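Long-range contacts in 6-phospho-beta-d glycosidase (Streptococcus pyogenes, PDB 5FOO), which probably hydrolyses the beta-glycosidic bond of 6-phospho-beta-glucosides, as a family 1 glycoside hydrolase: residues Leu62-Ala66 with Ala105-Ile111; Asn71-Ile77 with Gly110-Asn116; His242-Trp247 with Glu264-Leu269. The protein carries 1 engineered substitution. All coordinates share one frame; numbering follows the deposited sequence.

Interaction 1. Residues Leu62-Ala66 with Ala105-Ile111; sequences LTLLA and ACLANGI
The first torsions of L62 and I111 (chi1 -68° in both) set CG and CG1 anti to their own carbonyl carbons, which brings the branched end of L62 against helix 93-108 and sends the I111 chain back toward helix 54-67. L62 divides its two methyls: CD1 packs on A105 CB at 3.7 Å and on C106 SG at 3.8 Å, while CD2 meets I111 CD1 at 4.0 Å. The same I111 methyl lies 3.6 Å from L62 O and 4.1 Å from A66 CB, so it is fitted against one full turn of the first helix.

A polar layer runs beside this apolar one. N109 ND2 donates to A105 O over 2.9 Å (angle at H 148°), coming from above the carbonyl plane, whereas N109 N reaches that oxygen from the opposite face. The second N-H of N109 ND2 goes to a water 2.9 Å away, which also hydrogen-bonds T63 OG1. Two partners thus fix the rotation of the amide, and the water ties it to the neighbouring helix; T63 OG1 is bonded to E59 O as well.

N109 is the first residue past the end of helix 93-108. G110, at positive phi, is the C-prime residue of a Schellman motif (I111 N to C106 O, G110 N to L107 O), which delivers I111 into the seam between the two outer helices that precede the second and third strands of a TIM barrel, over Y73 of strand 72-76.

Interaction 2. Residues Asn71-Ile77 with Gly110-Asn116; sequences NSYRTSI and GIRPVIN. With EDO (1,2-ethanediol), chain I.
Strands 72-76 and 112-116 run parallel, their axes 4.7 Å apart at closest approach and inclined by 27°, and six backbone hydrogen bonds from R112 N–N71 O to I77 N–N116 O join them; N116 N to T75 O, 2.9 Å and 173° at H, is the straightest. S72, R74, V114 and N116 share one face. R74 CG lies against V114 CG1 at 3.7 Å, and the chain then bends at chi2 (-105°) and chi3, bringing NH1 within 2.9 Å of a water that also accepts from N116 ND2 at 3.1 Å. NH2 donates to S365 O, and a weak bond links NH1 to N164. These are the second and third strands of the eight-stranded TIM barrel, and this face looks into its interior, where N164 lines the ligand pocket. The other face, with Y73, T75 and I115, turns to the surrounding helices. There Y73 CB touches I111 CG2 at 3.5 Å, and beyond the strand end I77 CD1 packs on I115 CG2 at 3.6 Å. At the opposite end, R112 NE donates to O1 of an ethanediol at 2.8 Å, met at the guanidinium edge, while NH1 forms a salt bridge with D159.

Interaction 3. Residues His242-Trp247 with Glu264-Leu269; sequences HFAELW and ELVAVL
H242 and E264 meet at one edge of a near-perpendicular helix packing: the axes of 242-247 and 264-269 cross at -99° and approach to 10.3 Å, within the helical connection between strands 218-224 and 293-297 of the TIM barrel.

The polar part is a His-carboxylate hydrogen bond. H242 NE2 donates to E264 OE1 over 2.8 Å at 178°, an almost straight bond lying in the imidazole plane; the oxygen is met on its syn side, although the donor stands 30° out of the carboxylate plane. E264 spans the gap because its chain is extended beyond CG. L246 CD1 lies across that chain, 3.8 Å from E264 CD, so a leucine methyl backs the carboxylate.

The apolar part centres on L265. Its CD1 sits 3.8 Å from F243 CE1 and 4.3 Å from W247 CE3, where it meets the edge of the indole, so one methyl touches both aromatic side chains. V268 CG1 also reaches F243 CE1, at 3.7 Å, coming from the opposite direction to the ring. W247 is itself fixed from outside by its NE1 bond to E171 and by an edge-to-face contact with W317. The other methyl of L265, CD2, rests 3.7 Å from L246 O, where the two helices bring their CA atoms nearest.

Interactions 1 and 2 form one continuous unit, with centres 10 Å apart: they share G110 and I111, and each helix of interaction 1 leads directly into a strand of interaction 2. L62 CD2 packs on Y73 CG and C106 SG on P113 CB, at 3.7 and 3.8 Å, so the helix layer is seated on the outer face of the two strands. Across that sheet, the R74 side chain comes within about 5 Å of the bound 6-phosphocyclophellitol, giving interaction 2 a place beside the active site. Interaction 3 is separate, on the opposite side of the chain's centre; its nearest atoms are about 18 Å from interaction 2 and about 31 Å from interaction 1.

Interaction 1. Residues Leu62-Ala66 with Ala105-Ile111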
loop_
_atom_site.group_PDB
_atom_site.type_symbol
_atom_site.label_atom_id
_atom_site.label_comp_id
_atom_site.label_asym_id
_atom_site.label_seq_id
_atom_site.Cartn_x
_atom_site.Cartn_y
_atom_site.Cartn_z
ATOM N N LEU A 62 -13.676 2.740 15.070
ATOM C CA LEU A 62 -12.986 1.539 15.638
ATOM C C LEU A 62 -13.931 0.720 16.549
ATOM O O LEU A 62 -13.923 -0.491 16.533
ATOM C CB LEU A 62 -11.714 1.925 16.375
ATOM C CG LEU A 62 -10.641 2.449 15.394
ATOM C CD1 LEU A 62 -9.620 3.185 16.203
ATOM C CD2 LEU A 62 -9.987 1.316 14.612
ATOM N N THR A 63 -14.810 1.410 17.245
ATOM C CA THR A 63 -15.852 0.749 17.988
ATOM C C THR A 63 -16.707 -0.118 17.038
ATOM O O THR A 63 -16.922 -1.302 17.312
ATOM C CB THR A 63 -16.678 1.772 18.816
ATOM O OG1 THR A 63 -15.818 2.377 19.766
ATOM C CG2 THR A 63 -17.818 1.111 19.564
ATOM N N LEU A 64 -17.121 0.431 15.902
ATOM C CA LEU A 64 -17.861 -0.369 14.919
ATOM C C LEU A 64 -17.092 -1.517 14.370
ATOM O O LEU A 64 -17.622 -2.627 14.253
ATOM C CB LEU A 64 -18.302 0.512 13.770
ATOM C CG LEU A 64 -19.182 -0.172 12.693
ATOM C CD1 LEU A 64 -20.599 -0.549 13.175
ATOM C CD2 LEU A 64 -19.237 0.787 11.529
ATOM N N LEU A 65 -15.837 -1.275 13.981
ATOM C CA LEU A 65 -15.006 -2.360 13.442
ATOM C C LEU A 65 -14.749 -3.473 14.498
ATOM O O LEU A 65 -14.747 -4.652 14.162
ATOM C CB LEU A 65 -13.670 -1.783 12.926
ATOM C CG LEU A 65 -13.847 -0.829 11.726
ATOM C CD1 LEU A 65 -12.533 -0.448 11.111
ATOM C CD2 LEU A 65 -14.725 -1.425 10.619
ATOM N N ALA A 66 -14.585 -3.092 15.765
ATOM C CA ALA A 66 -14.492 -4.085 16.827
ATOM C C ALA A 66 -15.745 -4.897 16.885
ATOM O O ALA A 66 -15.659 -6.108 16.963
ATOM C CB ALA A 66 -14.233 -3.486 18.194
ATOM N N ALA A 105 -7.631 4.597 20.818
ATOM C CA ALA A 105 -8.937 4.022 20.479
ATOM C C ALA A 105 -8.756 2.602 19.938
ATOM O O ALA A 105 -9.515 1.701 20.251
ATOM C CB ALA A 105 -9.651 4.910 19.477
ATOM N N CYS A 106 -7.681 2.351 19.213
ATOM C CA CYS A 106 -7.407 1.007 18.770
ATOM C C CYS A 106 -7.305 0.062 19.971
ATOM O O CYS A 106 -8.023 -0.960 20.041
ATOM C CB CYS A 106 -6.134 0.921 17.913
ATOM S SG CYS A 106 -6.291 1.347 16.153
ATOM N N LEU A 107 -6.387 0.379 20.885
ATOM C CA LEU A 107 -6.144 -0.492 22.049
ATOM C C LEU A 107 -7.396 -0.599 22.923
ATOM O O LEU A 107 -7.758 -1.698 23.263
ATOM C CB LEU A 107 -4.935 -0.039 22.863
ATOM C CG LEU A 107 -3.614 0.050 22.101
ATOM C CD1 LEU A 107 -2.532 0.480 23.083
ATOM C CD2 LEU A 107 -3.304 -1.300 21.478
ATOM N N ALA A 108 -8.116 0.508 23.172
ATOM C CA ALA A 108 -9.340 0.438 23.972
ATOM C C ALA A 108 -10.358 -0.511 23.357
ATOM O O ALA A 108 -11.126 -1.111 24.079
ATOM C CB ALA A 108 -9.956 1.814 24.207
ATOM N N ASN A 109 -10.334 -0.701 22.035
ATOM C CA ASN A 109 -11.233 -1.657 21.400
ATOM C C ASN A 109 -10.691 -3.027 21.199
ATOM O O ASN A 109 -11.349 -3.830 20.554
ATOM C CB ASN A 109 -11.739 -1.040 20.080
ATOM C CG ASN A 109 -12.793 0.029 20.325
ATOM O OD1 ASN A 109 -13.933 -0.287 20.721
ATOM N ND2 ASN A 109 -12.416 1.315 20.144
ATOM N N GLY A 110 -9.496 -3.331 21.732
ATOM C CA GLY A 110 -8.792 -4.596 21.462
ATOM C C GLY A 110 -8.308 -4.822 20.005
ATOM O O GLY A 110 -8.198 -5.947 19.542
ATOM N N ILE A 111 -8.050 -3.735 19.292
ATOM C CA ILE A 111 -7.564 -3.751 17.911
ATOM C C ILE A 111 -6.074 -3.461 17.914
ATOM O O ILE A 111 -5.634 -2.444 18.409
ATOM C CB ILE A 111 -8.387 -2.755 17.051
ATOM C CG1 ILE A 111 -9.829 -3.278 16.918
ATOM C CG2 ILE A 111 -7.824 -2.569 15.628
ATOM C CD1 ILE A 111 -10.763 -2.286 16.262
HETATM O O HOH W 1 -13.233 4.055 20.218
#

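Interaction 2. Residues Asn71-Ile77 with Gly110-Asn116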
loop_
_atom_site.group_PDB
_atom_site.type_symbol
_atom_site.label_atom_id
_atom_site.label_comp_id
_atom_site.label_asym_id
_atom_site.label_seq_id
_atom_site.Cartn_x
_atom_site.Cartn_y
_atom_site.Cartn_z
ATOM N N ASN A 71 -9.705 -7.660 14.546
ATOM C CA ASN A 71 -8.687 -7.616 15.632
ATOM C C ASN A 71 -7.445 -6.766 15.362
ATOM O O ASN A 71 -6.549 -6.656 16.222
ATOM C CB ASN A 71 -8.268 -9.040 15.989
ATOM C CG ASN A 71 -7.552 -9.722 14.847
ATOM O OD1 ASN A 71 -6.872 -9.068 14.024
ATOM N ND2 ASN A 71 -7.633 -11.048 14.817
ATOM N N SER A 72 -7.422 -6.108 14.198
ATOM C CA SER A 72 -6.307 -5.337 13.738
ATOM C C SER A 72 -6.826 -4.272 12.724
ATOM O O SER A 72 -7.928 -4.414 12.208
ATOM C CB SER A 72 -5.270 -6.244 13.126
ATOM O OG SER A 72 -5.839 -7.100 12.170
ATOM N N TYR A 73 -6.088 -3.168 12.576
ATOM C CA TYR A 73 -6.469 -2.026 11.715
ATOM C C TYR A 73 -5.171 -1.374 11.238
ATOM O O TYR A 73 -4.381 -0.947 12.068
ATOM C CB TYR A 73 -7.282 -1.003 12.501
ATOM C CG TYR A 73 -7.758 0.271 11.801
ATOM C CD1 TYR A 73 -8.874 0.277 10.966
ATOM C CD2 TYR A 73 -7.105 1.490 11.994
ATOM C CE1 TYR A 73 -9.357 1.488 10.383
ATOM C CE2 TYR A 73 -7.554 2.667 11.412
ATOM C CZ TYR A 73 -8.684 2.671 10.595
ATOM O OH TYR A 73 -9.111 3.883 10.030
ATOM N N ARG A 74 -4.990 -1.280 9.909
ATOM C CA ARG A 74 -3.850 -0.564 9.319
ATOM C C ARG A 74 -4.280 0.764 8.734
ATOM O O ARG A 74 -5.214 0.835 7.930
ATOM C CB ARG A 74 -3.152 -1.412 8.269
ATOM C CG ARG A 74 -1.800 -0.842 7.811
ATOM C CD ARG A 74 -1.824 -0.204 6.425
ATOM N NE ARG A 74 -2.111 -1.159 5.349
ATOM C CZ ARG A 74 -1.986 -0.872 4.033
ATOM N NH1 ARG A 74 -1.572 0.339 3.599
ATOM N NH2 ARG A 74 -2.209 -1.804 3.133
ATOM N N THR A 75 -3.650 1.814 9.220
ATOM C CA THR A 75 -3.725 3.112 8.599
ATOM C C THR A 75 -2.311 3.740 8.472
ATOM O O THR A 75 -1.318 3.093 8.671
ATOM C CB THR A 75 -4.718 4.033 9.361
ATOM O OG1 THR A 75 -5.079 5.164 8.538
ATOM C CG2 THR A 75 -4.167 4.513 10.689
ATOM N N SER A 76 -2.234 5.001 8.096
ATOM C CA SER A 76 -0.969 5.667 7.993
ATOM C C SER A 76 -0.999 6.945 8.774
ATOM O O SER A 76 -2.055 7.536 9.011
ATOM C CB SER A 76 -0.574 5.907 6.529
ATOM O OG SER A 76 -1.330 6.953 5.927
ATOM N N ILE A 77 0.198 7.326 9.227
ATOM C CA ILE A 77 0.455 8.653 9.824
ATOM C C ILE A 77 0.963 9.532 8.678
ATOM O O ILE A 77 1.902 9.138 7.935
ATOM C CB ILE A 77 1.509 8.574 10.967
ATOM C CG1 ILE A 77 0.994 7.761 12.169
ATOM C CG2 ILE A 77 1.963 9.950 11.428
ATOM C CD1 ILE A 77 2.046 7.482 13.254
ATOM N N GLY A 110 -9.496 -3.331 21.732
ATOM C CA GLY A 110 -8.792 -4.596 21.462
ATOM C C GLY A 110 -8.308 -4.822 20.005
ATOM O O GLY A 110 -8.198 -5.947 19.542
ATOM N N ILE A 111 -8.050 -3.735 19.292
ATOM C CA ILE A 111 -7.564 -3.751 17.911
ATOM C C ILE A 111 -6.074 -3.461 17.914
ATOM O O ILE A 111 -5.634 -2.444 18.409
ATOM C CB ILE A 111 -8.387 -2.755 17.051
ATOM C CG1 ILE A 111 -9.829 -3.278 16.918
ATOM C CG2 ILE A 111 -7.824 -2.569 15.628
ATOM C CD1 ILE A 111 -10.763 -2.286 16.262
ATOM N N ARG A 112 -5.303 -4.382 17.388
ATOM C CA ARG A 112 -3.901 -4.139 17.139
ATOM C C ARG A 112 -3.692 -2.984 16.084
ATOM O O ARG A 112 -4.130 -3.111 14.952
ATOM C CB ARG A 112 -3.274 -5.407 16.588
ATOM C CG ARG A 112 -1.759 -5.285 16.298
ATOM C CD ARG A 112 -1.241 -6.565 15.665
ATOM N NE ARG A 112 -1.170 -7.641 16.629
ATOM C CZ ARG A 112 -0.259 -7.735 17.611
ATOM N NH1 ARG A 112 0.736 -6.866 17.751
ATOM N NH2 ARG A 112 -0.330 -8.751 18.467
ATOM N N PRO A 113 -3.063 -1.876 16.483
ATOM C CA PRO A 113 -2.818 -0.803 15.531
ATOM C C PRO A 113 -1.590 -1.105 14.665
ATOM O O PRO A 113 -0.529 -1.435 15.197
ATOM C CB PRO A 113 -2.571 0.392 16.418
ATOM C CG PRO A 113 -1.948 -0.195 17.705
ATOM C CD PRO A 113 -2.598 -1.531 17.856
ATOM N N VAL A 114 -1.736 -0.997 13.346
ATOM C CA VAL A 114 -0.669 -1.327 12.397
ATOM C C VAL A 114 -0.398 -0.063 11.616
ATOM O O VAL A 114 -1.296 0.445 10.937
ATOM C CB VAL A 114 -1.148 -2.446 11.439
ATOM C CG1 VAL A 114 -0.073 -2.839 10.383
ATOM C CG2 VAL A 114 -1.571 -3.651 12.304
ATOM N N ILE A 115 0.797 0.483 11.732
ATOM C CA ILE A 115 1.005 1.878 11.253
ATOM C C ILE A 115 2.011 1.972 10.131
ATOM O O ILE A 115 3.147 1.517 10.276
ATOM C CB ILE A 115 1.361 2.765 12.408
ATOM C CG1 ILE A 115 0.228 2.735 13.468
ATOM C CG2 ILE A 115 1.673 4.145 11.952
ATOM C CD1 ILE A 115 -1.077 3.361 13.050
ATOM N N ASN A 116 1.539 2.527 9.000
ATOM C CA ASN A 116 2.354 2.825 7.842
ATOM C C ASN A 116 2.800 4.256 7.933
ATOM O O ASN A 116 2.031 5.074 8.374
ATOM C CB ASN A 116 1.523 2.566 6.592
ATOM C CG ASN A 116 2.227 2.971 5.313
ATOM O OD1 ASN A 116 3.472 2.856 5.158
ATOM N ND2 ASN A 116 1.447 3.456 4.403
HETATM C C1 EDO I . -4.319 -9.531 16.183
HETATM O O1 EDO I . -3.536 -8.960 17.218
HETATM C C2 EDO I . -4.652 -10.985 16.518
HETATM O O2 EDO I . -3.423 -11.637 16.822
HETATM O O HOH W 2 -1.581 2.991 4.644
#

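Interaction 3. Residues His242-Trp247 with Glu264-Leu269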
loop_
_atom_site.group_PDB
_atom_site.type_symbol
_atom_site.label_atom_id
_atom_site.label_comp_id
_atom_site.label_asym_id
_atom_site.label_seq_id
_atom_site.Cartn_x
_atom_site.Cartn_y
_atom_site.Cartn_z
ATOM N N HIS A 242 10.066 -11.928 -17.306
ATOM C CA HIS A 242 11.270 -11.930 -16.526
ATOM C C HIS A 242 11.665 -10.508 -16.194
ATOM O O HIS A 242 11.930 -10.204 -15.012
ATOM C CB HIS A 242 12.431 -12.642 -17.244
ATOM C CG HIS A 242 13.645 -12.779 -16.382
ATOM N ND1 HIS A 242 13.672 -13.593 -15.270
ATOM C CD2 HIS A 242 14.829 -12.154 -16.405
ATOM C CE1 HIS A 242 14.836 -13.508 -14.679
ATOM N NE2 HIS A 242 15.555 -12.632 -15.344
ATOM N N PHE A 243 11.739 -9.634 -17.199
ATOM C CA PHE A 243 12.154 -8.281 -16.890
ATOM C C PHE A 243 11.069 -7.565 -16.095
ATOM O O PHE A 243 11.373 -6.841 -15.157
ATOM C CB PHE A 243 12.683 -7.454 -18.105
ATOM C CG PHE A 243 13.117 -6.069 -17.696
ATOM C CD1 PHE A 243 14.394 -5.839 -17.193
ATOM C CD2 PHE A 243 12.201 -5.038 -17.648
ATOM C CE1 PHE A 243 14.732 -4.577 -16.719
ATOM C CE2 PHE A 243 12.560 -3.754 -17.170
ATOM C CZ PHE A 243 13.804 -3.533 -16.711
ATOM N N ALA A 244 9.796 -7.788 -16.411
ATOM C CA ALA A 244 8.755 -7.129 -15.674
ATOM C C ALA A 244 8.779 -7.489 -14.165
ATOM O O ALA A 244 8.454 -6.639 -13.304
ATOM C CB ALA A 244 7.417 -7.411 -16.243
ATOM N N GLU A 245 9.207 -8.713 -13.864
ATOM C CA GLU A 245 9.357 -9.141 -12.449
ATOM C C GLU A 245 10.535 -8.477 -11.850
ATOM O O GLU A 245 10.424 -7.953 -10.749
ATOM C CB GLU A 245 9.442 -10.653 -12.296
ATOM C CG GLU A 245 8.163 -11.274 -12.855
ATOM C CD GLU A 245 7.476 -12.275 -11.996
ATOM O OE1 GLU A 245 8.116 -12.766 -11.082
ATOM O OE2 GLU A 245 6.288 -12.568 -12.274
ATOM N N LEU A 246 11.648 -8.438 -12.579
ATOM C CA LEU A 246 12.850 -7.798 -12.032
ATOM C C LEU A 246 12.603 -6.392 -11.506
ATOM O O LEU A 246 13.110 -6.040 -10.430
ATOM C CB LEU A 246 14.000 -7.696 -13.028
ATOM C CG LEU A 246 14.847 -8.892 -13.361
ATOM C CD1 LEU A 246 15.812 -8.467 -14.462
ATOM C CD2 LEU A 246 15.622 -9.338 -12.136
ATOM N N TRP A 247 11.906 -5.587 -12.321
ATOM C CA TRP A 247 11.552 -4.230 -12.009
ATOM C C TRP A 247 10.399 -4.144 -10.998
ATOM O O TRP A 247 10.557 -3.522 -9.966
ATOM C CB TRP A 247 11.212 -3.417 -13.304
ATOM C CG TRP A 247 10.740 -2.044 -13.031
ATOM C CD1 TRP A 247 9.436 -1.633 -13.058
ATOM C CD2 TRP A 247 11.520 -0.872 -12.724
ATOM N NE1 TRP A 247 9.350 -0.323 -12.735
ATOM C CE2 TRP A 247 10.618 0.168 -12.497
ATOM C CE3 TRP A 247 12.884 -0.613 -12.570
ATOM C CZ2 TRP A 247 11.023 1.430 -12.176
ATOM C CZ3 TRP A 247 13.280 0.641 -12.257
ATOM C CH2 TRP A 247 12.359 1.655 -12.047
ATOM N N GLU A 264 21.010 -8.554 -12.007
ATOM C CA GLU A 264 20.559 -8.506 -13.380
ATOM C C GLU A 264 19.867 -7.176 -13.699
ATOM O O GLU A 264 20.047 -6.646 -14.796
ATOM C CB GLU A 264 19.666 -9.704 -13.708
ATOM C CG GLU A 264 19.394 -9.847 -15.190
ATOM C CD GLU A 264 18.442 -10.986 -15.529
ATOM O OE1 GLU A 264 18.094 -11.822 -14.661
ATOM O OE2 GLU A 264 18.033 -11.059 -16.700
ATOM N N LEU A 265 19.112 -6.634 -12.728
ATOM C CA LEU A 265 18.418 -5.395 -12.930
ATOM C C LEU A 265 19.412 -4.252 -13.034
ATOM O O LEU A 265 19.312 -3.425 -13.923
ATOM C CB LEU A 265 17.311 -5.114 -11.864
ATOM C CG LEU A 265 16.655 -3.727 -11.944
ATOM C CD1 LEU A 265 15.879 -3.581 -13.269
ATOM C CD2 LEU A 265 15.745 -3.480 -10.744
ATOM N N VAL A 266 20.314 -4.184 -12.071
ATOM C CA VAL A 266 21.439 -3.307 -12.116
ATOM C C VAL A 266 22.175 -3.298 -13.473
ATOM O O VAL A 266 22.460 -2.224 -13.947
ATOM C CB VAL A 266 22.456 -3.628 -10.997
ATOM C CG1 VAL A 266 23.793 -2.927 -11.195
ATOM C CG2 VAL A 266 21.899 -3.145 -9.663
ATOM N N ALA A 267 22.528 -4.449 -14.044
ATOM C CA ALA A 267 23.192 -4.478 -15.385
ATOM C C ALA A 267 22.288 -3.852 -16.477
ATOM O O ALA A 267 22.771 -3.082 -17.286
ATOM C CB ALA A 267 23.578 -5.914 -15.776
ATOM N N VAL A 268 20.972 -4.089 -16.456
ATOM C CA VAL A 268 20.104 -3.438 -17.435
ATOM C C VAL A 268 20.117 -1.913 -17.287
ATOM O O VAL A 268 20.253 -1.159 -18.277
ATOM C CB VAL A 268 18.684 -4.022 -17.424
ATOM C CG1 VAL A 268 17.722 -3.237 -18.329
ATOM C CG2 VAL A 268 18.716 -5.519 -17.800
ATOM N N LEU A 269 19.976 -1.454 -16.059
ATOM C CA LEU A 269 19.864 -0.011 -15.806
ATOM C C LEU A 269 21.144 0.704 -16.236
ATOM O O LEU A 269 21.064 1.769 -16.829
ATOM C CB LEU A 269 19.582 0.284 -14.317
ATOM C CG LEU A 269 18.213 -0.199 -13.841
ATOM C CD1 LEU A 269 18.174 0.030 -12.338
ATOM C CD2 LEU A 269 17.060 0.523 -14.537
#